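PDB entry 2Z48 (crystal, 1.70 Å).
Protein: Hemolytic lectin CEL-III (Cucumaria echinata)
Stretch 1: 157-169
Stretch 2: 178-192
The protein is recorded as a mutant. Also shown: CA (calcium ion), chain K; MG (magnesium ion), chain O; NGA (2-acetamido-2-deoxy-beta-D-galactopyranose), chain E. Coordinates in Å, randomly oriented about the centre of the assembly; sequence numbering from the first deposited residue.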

ATOM      1  N   ARG A 157       0.550 -17.446  -8.712  1.00 11.16           N
ATOM      2  CA  ARG A 157       0.429 -17.679 -10.151  1.00 11.65           C
ATOM      3  C   ARG A 157      -0.963 -18.265 -10.405  1.00 11.79           C
ATOM      4  O   ARG A 157      -1.624 -18.707  -9.467  1.00 12.61           O
ATOM      5  N   LEU A 158      -1.403 -18.232 -11.655  1.00 11.74           N
ATOM      6  CA  LEU A 158      -2.741 -18.713 -12.019  1.00 11.80           C
ATOM      7  C   LEU A 158      -2.584 -19.871 -12.999  1.00 11.69           C
ATOM      8  O   LEU A 158      -2.253 -19.656 -14.160  1.00 11.82           O
ATOM      9  N   ARG A 159      -2.820 -21.091 -12.516  1.00 12.27           N
ATOM     10  CA  ARG A 159      -2.631 -22.289 -13.324  1.00 14.16           C
ATOM     11  C   ARG A 159      -3.942 -22.688 -14.008  1.00 14.13           C
ATOM     12  O   ARG A 159      -4.966 -22.872 -13.323  1.00 13.44           O
ATOM     13  N   ASN A 160      -3.891 -22.856 -15.335  1.00 13.41           N
ATOM     14  CA  ASN A 160      -5.062 -23.238 -16.118  1.00 12.74           C
ATOM     15  C   ASN A 160      -5.484 -24.702 -15.890  1.00 13.91           C
ATOM     16  O   ASN A 160      -4.649 -25.599 -15.955  1.00 13.76           O
ATOM     17  N   GLU A 161      -6.780 -24.941 -15.670  1.00 13.93           N
ATOM     18  CA  GLU A 161      -7.279 -26.299 -15.408  1.00 14.69           C
ATOM     19  C   GLU A 161      -7.070 -27.246 -16.605  1.00 14.86           C
ATOM     20  O   GLU A 161      -6.743 -28.441 -16.441  1.00 15.35           O
ATOM     21  N   LYS A 162      -7.252 -26.723 -17.804  1.00 14.39           N
ATOM     22  CA  LYS A 162      -7.120 -27.558 -19.005  1.00 14.48           C
ATOM     23  C   LYS A 162      -5.650 -27.940 -19.254  1.00 15.00           C
ATOM     24  O   LYS A 162      -5.315 -29.118 -19.390  1.00 14.91           O
ATOM     25  N   SER A 163      -4.777 -26.940 -19.282  1.00 14.83           N
ATOM     26  CA  SER A 163      -3.412 -27.109 -19.828  1.00 15.30           C
ATOM     27  C   SER A 163      -2.299 -27.187 -18.792  1.00 16.02           C
ATOM     28  O   SER A 163      -1.156 -27.585 -19.129  1.00 16.26           O
ATOM     29  N   ASP A 164      -2.603 -26.764 -17.564  1.00 15.51           N
ATOM     30  CA  ASP A 164      -1.598 -26.602 -16.500  1.00 16.74           C
ATOM     31  C   ASP A 164      -0.530 -25.546 -16.811  1.00 16.05           C
ATOM     32  O   ASP A 164       0.437 -25.418 -16.072  1.00 16.70           O
ATOM     33  N   LEU A 165      -0.710 -24.785 -17.883  1.00 14.55           N
ATOM     34  CA  LEU A 165       0.152 -23.630 -18.110  1.00 14.98           C
ATOM     35  C   LEU A 165      -0.261 -22.480 -17.176  1.00 15.09           C
ATOM     36  O   LEU A 165      -1.359 -22.492 -16.617  1.00 14.25           O
ATOM     37  N   CYS A 166       0.608 -21.479 -17.033  1.00 14.23           N
ATOM     38  CA  CYS A 166       0.318 -20.298 -16.211  1.00 15.56           C
ATOM     39  C   CYS A 166      -0.109 -19.062 -17.019  1.00 14.90           C
ATOM     40  O   CYS A 166       0.328 -18.837 -18.147  1.00 14.25           O
ATOM     41  N   LEU A 167      -0.983 -18.258 -16.423  1.00 13.78           N
ATOM     42  CA  LEU A 167      -1.329 -16.958 -16.960  1.00 14.46           C
ATOM     43  C   LEU A 167      -0.003 -16.168 -16.976  1.00 14.36           C
ATOM     44  O   LEU A 167       0.661 -16.037 -15.954  1.00 15.60           O
ATOM     45  N   ASP A 168       0.363 -15.686 -18.155  1.00 13.37           N
ATOM     46  CA  ASP A 168       1.703 -15.125 -18.400  1.00 14.12           C
ATOM     47  C   ASP A 168       1.572 -13.745 -19.023  1.00 14.48           C
ATOM     48  O   ASP A 168       0.561 -13.437 -19.643  1.00 13.21           O
ATOM     49  N   VAL A 169       2.595 -12.903 -18.821  1.00 13.44           N
ATOM     50  CA  VAL A 169       2.688 -11.645 -19.509  1.00 13.95           C
ATOM     51  C   VAL A 169       3.904 -11.780 -20.426  1.00 14.35           C
ATOM     52  O   VAL A 169       4.947 -12.264 -19.991  1.00 14.34           O
ATOM     53  N   VAL A 178      -1.196 -10.522 -22.474  1.00 12.50           N
ATOM     54  CA  VAL A 178      -1.338 -11.643 -21.554  1.00 13.36           C
ATOM     55  C   VAL A 178      -1.716 -12.877 -22.366  1.00 12.76           C
ATOM     56  O   VAL A 178      -2.548 -12.797 -23.275  1.00 12.27           O
ATOM     57  N   LEU A 179      -1.061 -13.996 -22.063  1.00 12.63           N
ATOM     58  CA  LEU A 179      -1.202 -15.236 -22.830  1.00 13.67           C
ATOM     59  C   LEU A 179      -0.842 -16.405 -21.917  1.00 13.20           C
ATOM     60  O   LEU A 179      -0.431 -16.190 -20.766  1.00 14.02           O
ATOM     61  N   MET A 180      -1.048 -17.631 -22.391  1.00 13.28           N
ATOM     62  CA  MET A 180      -0.693 -18.805 -21.598  1.00 14.06           C
ATOM     63  C   MET A 180       0.757 -19.182 -21.883  1.00 14.65           C
ATOM     64  O   MET A 180       1.228 -19.054 -23.008  1.00 15.38           O
ATOM     65  N   TYR A 181       1.470 -19.607 -20.847  1.00 15.15           N
ATOM     66  CA  TYR A 181       2.867 -20.040 -21.037  1.00 15.55           C
ATOM     67  C   TYR A 181       3.297 -20.977 -19.932  1.00 16.17           C
ATOM     68  O   TYR A 181       2.661 -21.064 -18.880  1.00 15.62           O
ATOM     69  N   SER A 182       4.399 -21.695 -20.162  1.00 16.95           N
ATOM     70  CA  SER A 182       4.965 -22.507 -19.082  1.00 18.44           C
ATOM     71  C   SER A 182       5.106 -21.664 -17.827  1.00 18.61           C
ATOM     72  O   SER A 182       5.518 -20.509 -17.895  1.00 18.63           O
ATOM     73  N   CYS A 183       4.790 -22.256 -16.680  1.00 19.01           N
ATOM     74  CA  CYS A 183       4.972 -21.581 -15.403  1.00 20.00           C
ATOM     75  C   CYS A 183       6.448 -21.365 -15.152  1.00 20.68           C
ATOM     76  O   CYS A 183       7.258 -22.291 -15.303  1.00 20.71           O
ATOM     77  N   GLU A 184       6.785 -20.134 -14.786  1.00 20.30           N
ATOM     78  CA  GLU A 184       8.181 -19.731 -14.564  1.00 21.57           C
ATOM     79  C   GLU A 184       8.353 -19.026 -13.231  1.00 22.46           C
ATOM     80  O   GLU A 184       7.416 -18.420 -12.727  1.00 22.11           O
ATOM     81  N   ASP A 185       9.570 -19.088 -12.688  1.00 23.73           N
ATOM     82  CA  ASP A 185       9.903 -18.464 -11.409  1.00 25.43           C
ATOM     83  C   ASP A 185      10.269 -16.984 -11.627  1.00 25.66           C
ATOM     84  O   ASP A 185      11.263 -16.491 -11.111  1.00 26.70           O
ATOM     85  N   ASN A 186       9.459 -16.300 -12.426  1.00 25.35           N
ATOM     86  CA  ASN A 186       9.546 -14.877 -12.672  1.00 25.00           C
ATOM     87  C   ASN A 186       8.339 -14.224 -12.034  1.00 23.63           C
ATOM     88  O   ASN A 186       7.256 -14.802 -12.041  1.00 22.90           O
ATOM     89  N   LEU A 187       8.508 -12.998 -11.552  1.00 21.94           N
ATOM     90  CA  LEU A 187       7.439 -12.271 -10.857  1.00 21.54           C
ATOM     91  C   LEU A 187       6.324 -11.783 -11.768  1.00 19.60           C
ATOM     92  O   LEU A 187       5.265 -11.400 -11.266  1.00 18.72           O
ATOM     93  N   ASP A 188       6.550 -11.781 -13.087  1.00 18.02           N
ATOM     94  CA  ASP A 188       5.534 -11.321 -14.010  1.00 16.63           C
ATOM     95  C   ASP A 188       4.360 -12.276 -14.061  1.00 15.81           C
ATOM     96  O   ASP A 188       3.320 -11.910 -14.604  1.00 15.50           O
ATOM     97  N   GLN A 189       4.523 -13.480 -13.509  1.00 14.47           N
ATOM     98  CA  GLN A 189       3.416 -14.444 -13.478  1.00 14.18           C
ATOM     99  C   GLN A 189       2.628 -14.408 -12.161  1.00 14.45           C
ATOM    100  O   GLN A 189       1.614 -15.108 -12.023  1.00 14.80           O
ATOM    101  N   TRP A 190       3.085 -13.587 -11.216  1.00 14.32           N
ATOM    102  CA  TRP A 190       2.431 -13.493  -9.893  1.00 13.88           C
ATOM    103  C   TRP A 190       1.434 -12.351  -9.892  1.00 13.31           C
ATOM    104  O   TRP A 190       1.766 -11.232 -10.285  1.00 12.99           O
ATOM    105  N   PHE A 191       0.219 -12.633  -9.430  1.00 12.23           N
ATOM    106  CA  PHE A 191      -0.824 -11.626  -9.359  1.00 12.07           C
ATOM    107  C   PHE A 191      -1.417 -11.600  -7.952  1.00 12.44           C
ATOM    108  O   PHE A 191      -1.373 -12.607  -7.231  1.00 12.33           O
ATOM    109  N   ARG A 192      -1.994 -10.452  -7.604  1.00 12.71           N
ATOM    110  CA  ARG A 192      -2.702 -10.260  -6.315  1.00 13.02           C
ATOM    111  C   ARG A 192      -4.081  -9.705  -6.639  1.00 12.21           C
ATOM    112  O   ARG A 192      -4.215  -8.748  -7.416  1.00 12.09           O
TER

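An antiparallel pair of strands has two faces, and alternation of side chains lets each do separate work; CEL-III, a hemolytic lectin, illustrates the principle around Arg157, Asp168 and Met180. Strands 166-169 and 178-181 pair so that Cys166, Asp168, Leu179 and Tyr181 project from one face, and Leu167, Val169, Val178 and Met180 from the other.

On the face of Asp168 and Tyr181, Asp168 adopts chi1 t. Its OD2 lies 2.4 Å from the calcium ion and accepts a nearly linear hydrogen bond from Gln189 NE2 (3.2 Å). Val169 O and Asp188 OD2 join the same ion, which explains why these two oxygens tolerate a separation of 2.9 Å. The sugar NGA also binds the calcium through O3 and O4, as do a water and one atom from elsewhere in the structure, with Asp168 OD1 2.5 Å from NGA O4 and Tyr181 beneath the sugar, its CE1 3.6 Å from NGA C5. Gln189 (chi1 m, chi2 t) points toward stretch 1, and its OE1 accepts a hydrogen bond from Glu184 N (2.8 Å). Nearby, the Cys166 SG–Cys183 SG disulfide (2.0 Å) ties the stretches covalently.

On the opposite face, Met180 curls back in an all-m conformation, bringing CE within 3.8 Å of Leu165 CB and 3.6 Å of Asn160 CB. Leu167, with both chi angles off the wells, places CD2 3.5 Å from Val178 CG1 and CD1 3.9 Å from Phe191 CE1.

Arg157 covers the most surface. Its CA-to-CB bond points sideways, but the extended m, t, t chain carries the guanidinium to the loop, where NE and NH2 make weak hydrogen bonds to Glu184 O (2.8 Å) and Asn186 O (2.9 Å), respectively. A long salt bridge, Arg157 NH2 to Asp185 OD1 (3.9 Å), is purely electrostatic, and a water bridges the same two atoms.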

ATOM      1  CB  ARG A 157       1.503 -18.660 -10.615  1.00 11.97           C
ATOM      2  CG  ARG A 157       2.857 -18.049 -10.525  1.00 14.40           C
ATOM      3  CD  ARG A 157       3.969 -18.933 -11.034  1.00 16.55           C
ATOM      4  NE  ARG A 157       5.211 -18.138 -11.066  1.00 20.73           N
ATOM      5  CZ  ARG A 157       5.891 -17.729  -9.996  1.00 21.10           C
ATOM      6  NH1 ARG A 157       5.500 -18.033  -8.767  1.00 21.04           N
ATOM      7  NH2 ARG A 157       6.974 -16.977 -10.163  1.00 22.46           N
ATOM      8  CB  LEU A 158      -3.558 -17.589 -12.635  1.00 11.69           C
ATOM      9  CG  LEU A 158      -4.142 -16.652 -11.562  1.00 10.37           C
ATOM     10  CD1 LEU A 158      -4.522 -15.313 -12.176  1.00 13.16           C
ATOM     11  CD2 LEU A 158      -5.370 -17.307 -10.892  1.00 12.83           C
ATOM     12  CB  ARG A 159      -2.126 -23.451 -12.439  1.00 14.62           C
ATOM     13  CG  ARG A 159      -1.820 -24.716 -13.232  1.00 17.29           C
ATOM     14  CD  ARG A 159      -1.616 -26.020 -12.382  1.00 20.84           C
ATOM     15  NE  ARG A 159      -1.034 -25.899 -11.045  1.00 30.92           N
ATOM     16  CZ  ARG A 159       0.254 -25.670 -10.771  1.00 35.43           C
ATOM     17  NH1 ARG A 159       1.145 -25.451 -11.742  1.00 38.25           N
ATOM     18  NH2 ARG A 159       0.659 -25.627  -9.507  1.00 36.68           N
ATOM     19  CB  ASN A 160      -4.771 -23.018 -17.607  1.00 13.43           C
ATOM     20  CG  ASN A 160      -6.021 -23.053 -18.440  1.00 13.91           C
ATOM     21  OD1 ASN A 160      -6.375 -24.097 -18.993  1.00 13.40           O
ATOM     22  ND2 ASN A 160      -6.710 -21.903 -18.535  1.00 13.68           N
ATOM     23  CB  GLU A 161      -8.757 -26.244 -15.030  1.00 14.65           C
ATOM     24  CG  GLU A 161      -9.310 -27.619 -14.565  1.00 15.07           C
ATOM     25  CD  GLU A 161     -10.789 -27.583 -14.266  1.00 16.56           C
ATOM     26  OE1 GLU A 161     -11.203 -26.670 -13.551  1.00 16.96           O
ATOM     27  OE2 GLU A 161     -11.544 -28.463 -14.769  1.00 19.57           O
ATOM     28  CB  LYS A 162      -7.678 -26.836 -20.224  1.00 14.75           C
ATOM     29  CG  LYS A 162      -7.596 -27.656 -21.551  1.00 14.98           C
ATOM     30  CD  LYS A 162      -8.282 -29.028 -21.498  1.00 19.55           C
ATOM     31  CE  LYS A 162      -8.216 -29.677 -22.885  1.00 21.77           C
ATOM     32  NZ  LYS A 162      -8.527 -31.138 -22.910  1.00 24.35           N
ATOM     33  CB  SER A 163      -3.101 -25.958 -20.800  1.00 15.38           C
ATOM     34  OG  SER A 163      -2.961 -24.738 -20.083  1.00 15.20           O
ATOM     35  CB  ASP A 164      -0.897 -27.923 -16.161  1.00 17.39           C
ATOM     36  CG  ASP A 164      -1.824 -28.957 -15.621  1.00 20.67           C
ATOM     37  OD1 ASP A 164      -2.706 -28.637 -14.791  1.00 20.83           O
ATOM     38  OD2 ASP A 164      -1.632 -30.123 -16.039  1.00 21.63           O
ATOM     39  CB  LEU A 165       0.064 -23.176 -19.558  1.00 15.04           C
ATOM     40  CG  LEU A 165       0.466 -24.159 -20.661  1.00 16.44           C
ATOM     41  CD1 LEU A 165       0.285 -23.510 -22.005  1.00 16.99           C
ATOM     42  CD2 LEU A 165       1.914 -24.578 -20.495  1.00 17.77           C
ATOM     43  CB  CYS A 166       1.539 -19.919 -15.379  1.00 16.44           C
ATOM     44  SG  CYS A 166       1.731 -20.948 -13.909  1.00 19.36           S
ATOM     45  CB  LEU A 167      -2.329 -16.288 -16.023  1.00 14.57           C
ATOM     46  CG  LEU A 167      -3.542 -15.457 -16.493  1.00 17.90           C
ATOM     47  CD1 LEU A 167      -3.695 -14.083 -15.804  1.00 13.67           C
ATOM     48  CD2 LEU A 167      -3.871 -15.488 -17.987  1.00 14.92           C
ATOM     49  CB  ASP A 168       2.449 -16.079 -19.334  1.00 13.77           C
ATOM     50  CG  ASP A 168       3.784 -15.522 -19.806  1.00 15.82           C
ATOM     51  OD1 ASP A 168       3.991 -15.264 -20.973  1.00 15.63           O
ATOM     52  OD2 ASP A 168       4.640 -15.270 -19.011  1.00 14.63           O
ATOM     53  CB  VAL A 169       2.902 -10.473 -18.533  1.00 13.51           C
ATOM     54  CG1 VAL A 169       2.839  -9.126 -19.309  1.00 13.75           C
ATOM     55  CG2 VAL A 169       1.859 -10.509 -17.387  1.00 13.05           C
ATOM     56  CB  VAL A 178      -2.360 -11.344 -20.433  1.00 13.19           C
ATOM     57  CG1 VAL A 178      -2.843 -12.652 -19.782  1.00 14.16           C
ATOM     58  CG2 VAL A 178      -1.710 -10.446 -19.364  1.00 14.21           C
ATOM     59  CB  LEU A 179      -0.262 -15.216 -24.056  1.00 14.46           C
ATOM     60  CG  LEU A 179       1.264 -15.290 -23.847  1.00 16.09           C
ATOM     61  CD1 LEU A 179       1.967 -15.680 -25.141  1.00 18.38           C
ATOM     62  CD2 LEU A 179       1.817 -13.952 -23.329  1.00 18.17           C
ATOM     63  CB  MET A 180      -1.633 -19.979 -21.882  1.00 14.32           C
ATOM     64  CG  MET A 180      -3.112 -19.688 -21.528  1.00 14.23           C
ATOM     65  SD  MET A 180      -3.312 -19.095 -19.839  1.00 14.10           S
ATOM     66  CE  MET A 180      -2.580 -20.458 -18.943  1.00 12.67           C
ATOM     67  CB  TYR A 181       3.781 -18.824 -21.054  1.00 16.44           C
ATOM     68  CG  TYR A 181       5.048 -18.977 -21.863  1.00 17.77           C
ATOM     69  CD1 TYR A 181       5.018 -18.860 -23.251  1.00 19.43           C
ATOM     70  CD2 TYR A 181       6.268 -19.208 -21.232  1.00 20.89           C
ATOM     71  CE1 TYR A 181       6.183 -18.991 -24.000  1.00 21.19           C
ATOM     72  CE2 TYR A 181       7.432 -19.341 -21.963  1.00 21.05           C
ATOM     73  CZ  TYR A 181       7.376 -19.231 -23.341  1.00 20.04           C
ATOM     74  OH  TYR A 181       8.544 -19.330 -24.073  1.00 21.20           O
ATOM     75  CB  SER A 182       6.349 -23.024 -19.473  1.00 19.74           C
ATOM     76  OG  SER A 182       6.274 -23.716 -20.704  1.00 23.67           O
ATOM     77  CB  CYS A 183       4.353 -22.373 -14.269  1.00 20.16           C
ATOM     78  SG  CYS A 183       2.571 -22.664 -14.537  1.00 20.28           S
ATOM     79  CB  GLU A 184       8.645 -18.808 -15.672  1.00 21.04           C
ATOM     80  CG  GLU A 184       8.659 -19.478 -17.032  1.00 21.49           C
ATOM     81  CD  GLU A 184       9.008 -18.538 -18.155  1.00 23.87           C
ATOM     82  OE1 GLU A 184       8.755 -17.372 -18.138  1.00 24.01           O
ATOM     83  OE2 GLU A 184       9.563 -18.924 -19.135  1.00 24.45           O
ATOM     84  CB  ASP A 185      11.053 -19.246 -10.730  1.00 26.56           C
ATOM     85  CG  ASP A 185      11.251 -18.878  -9.259  1.00 30.19           C
ATOM     86  OD1 ASP A 185      10.293 -18.384  -8.605  1.00 33.37           O
ATOM     87  OD2 ASP A 185      12.389 -19.089  -8.754  1.00 33.18           O
ATOM     88  CB  ASN A 186       9.428 -14.590 -14.168  1.00 26.39           C
ATOM     89  CG  ASN A 186      10.746 -14.444 -14.855  1.00 29.98           C
ATOM     90  OD1 ASN A 186      10.891 -14.849 -16.010  1.00 34.99           O
ATOM     91  ND2 ASN A 186      11.716 -13.841 -14.176  1.00 34.94           N
ATOM     92  CB  LEU A 187       7.998 -11.051 -10.117  1.00 22.33           C
ATOM     93  CG  LEU A 187       8.410 -11.070  -8.649  1.00 26.37           C
ATOM     94  CD1 LEU A 187       8.596 -12.468  -8.080  1.00 28.41           C
ATOM     95  CD2 LEU A 187       9.664 -10.214  -8.524  1.00 28.75           C
ATOM     96  CB  ASP A 188       6.083 -11.075 -15.429  1.00 17.19           C
ATOM     97  CG  ASP A 188       6.471 -12.348 -16.145  1.00 16.45           C
ATOM     98  OD1 ASP A 188       7.018 -13.271 -15.518  1.00 18.71           O
ATOM     99  OD2 ASP A 188       6.247 -12.414 -17.369  1.00 17.51           O
ATOM    100  CB  GLN A 189       3.902 -15.856 -13.783  1.00 14.65           C
ATOM    101  CG  GLN A 189       4.286 -15.993 -15.246  1.00 12.88           C
ATOM    102  CD  GLN A 189       4.695 -17.387 -15.616  1.00 13.33           C
ATOM    103  OE1 GLN A 189       4.738 -18.275 -14.766  1.00 14.80           O
ATOM    104  NE2 GLN A 189       4.969 -17.601 -16.905  1.00 14.53           N
ATOM    105  CB  TRP A 190       3.483 -13.249  -8.810  1.00 15.00           C
ATOM    106  CG  TRP A 190       2.988 -13.377  -7.377  1.00 16.20           C
ATOM    107  CD1 TRP A 190       2.312 -12.430  -6.636  1.00 15.72           C
ATOM    108  CD2 TRP A 190       3.153 -14.513  -6.510  1.00 17.41           C
ATOM    109  NE1 TRP A 190       2.053 -12.910  -5.374  1.00 16.27           N
ATOM    110  CE2 TRP A 190       2.555 -14.181  -5.265  1.00 17.08           C
ATOM    111  CE3 TRP A 190       3.731 -15.789  -6.670  1.00 16.48           C
ATOM    112  CZ2 TRP A 190       2.533 -15.070  -4.184  1.00 17.91           C
ATOM    113  CZ3 TRP A 190       3.714 -16.666  -5.593  1.00 17.91           C
ATOM    114  CH2 TRP A 190       3.113 -16.303  -4.364  1.00 16.35           C
ATOM    115  CB  PHE A 191      -1.948 -11.927 -10.349  1.00 12.78           C
ATOM    116  CG  PHE A 191      -1.517 -11.870 -11.787  1.00 12.24           C
ATOM    117  CD1 PHE A 191      -0.981 -13.007 -12.421  1.00 13.28           C
ATOM    118  CD2 PHE A 191      -1.667 -10.708 -12.517  1.00 15.29           C
ATOM    119  CE1 PHE A 191      -0.586 -12.959 -13.752  1.00 13.48           C
ATOM    120  CE2 PHE A 191      -1.259 -10.652 -13.857  1.00 13.97           C
ATOM    121  CZ  PHE A 191      -0.729 -11.791 -14.467  1.00 14.29           C
ATOM    122  CB  ARG A 192      -1.945  -9.285  -5.396  1.00 12.91           C
ATOM    123  CG  ARG A 192      -0.594  -9.818  -4.909  1.00 14.79           C
ATOM    124  CD  ARG A 192       0.149  -8.824  -4.021  1.00 17.58           C
ATOM    125  NE  ARG A 192       1.552  -9.228  -4.000  1.00 25.30           N
ATOM    126  CZ  ARG A 192       2.546  -8.515  -3.497  1.00 28.58           C
ATOM    127  NH1 ARG A 192       2.306  -7.336  -2.928  1.00 30.50           N
ATOM    128  NH2 ARG A 192       3.785  -8.992  -3.552  1.00 29.09           N
TER
HETATM  129 CA    CA K1103       6.557 -13.850 -19.157  1.00 16.35          CA
HETATM  130 MG    MG O1112      -3.972 -11.435 -24.632  1.00 14.99          MG
HETATM  131  C1  NGA E1003       9.319 -14.597 -23.400  1.00 22.41           C
HETATM  132  C2  NGA E1003       9.252 -14.623 -21.871  1.00 18.54           C
HETATM  133  C3  NGA E1003       8.334 -15.729 -21.352  1.00 17.77           C
HETATM  134  C4  NGA E1003       6.980 -15.653 -22.072  1.00 17.02           C
HETATM  135  C5  NGA E1003       7.167 -15.514 -23.580  1.00 18.89           C
HETATM  136  C6  NGA E1003       5.818 -15.377 -24.283  1.00 20.61           C
HETATM  137  C7  NGA E1003      11.410 -13.998 -20.878  1.00 22.01           C
HETATM  138  C8  NGA E1003      12.688 -14.518 -20.292  1.00 20.63           C
HETATM  139  N2  NGA E1003      10.557 -14.934 -21.286  1.00 20.03           N
HETATM  140  O1  NGA E1003      10.097 -13.473 -23.780  1.00 26.02           O
HETATM  141  O3  NGA E1003       8.176 -15.597 -19.921  1.00 16.38           O
HETATM  142  O4  NGA E1003       6.289 -14.488 -21.632  1.00 16.59           O
HETATM  143  O5  NGA E1003       7.982 -14.398 -23.920  1.00 19.73           O
HETATM  144  O6  NGA E1003       6.034 -15.369 -25.702  1.00 19.61           O
HETATM  145  O7  NGA E1003      11.204 -12.805 -20.999  1.00 21.56           O
HETATM  146  O   HOH W   1       9.157 -15.821  -8.407  1.00 29.02           O
HETATM  147  O   HOH W   2       0.387 -17.061 -13.460  1.00 12.56           O
HETATM  148  O   HOH W   3       3.278 -24.977 -16.840  1.00 27.36           O
HETATM  149  O   HOH W   4       7.388 -15.170 -17.221  1.00 17.78           O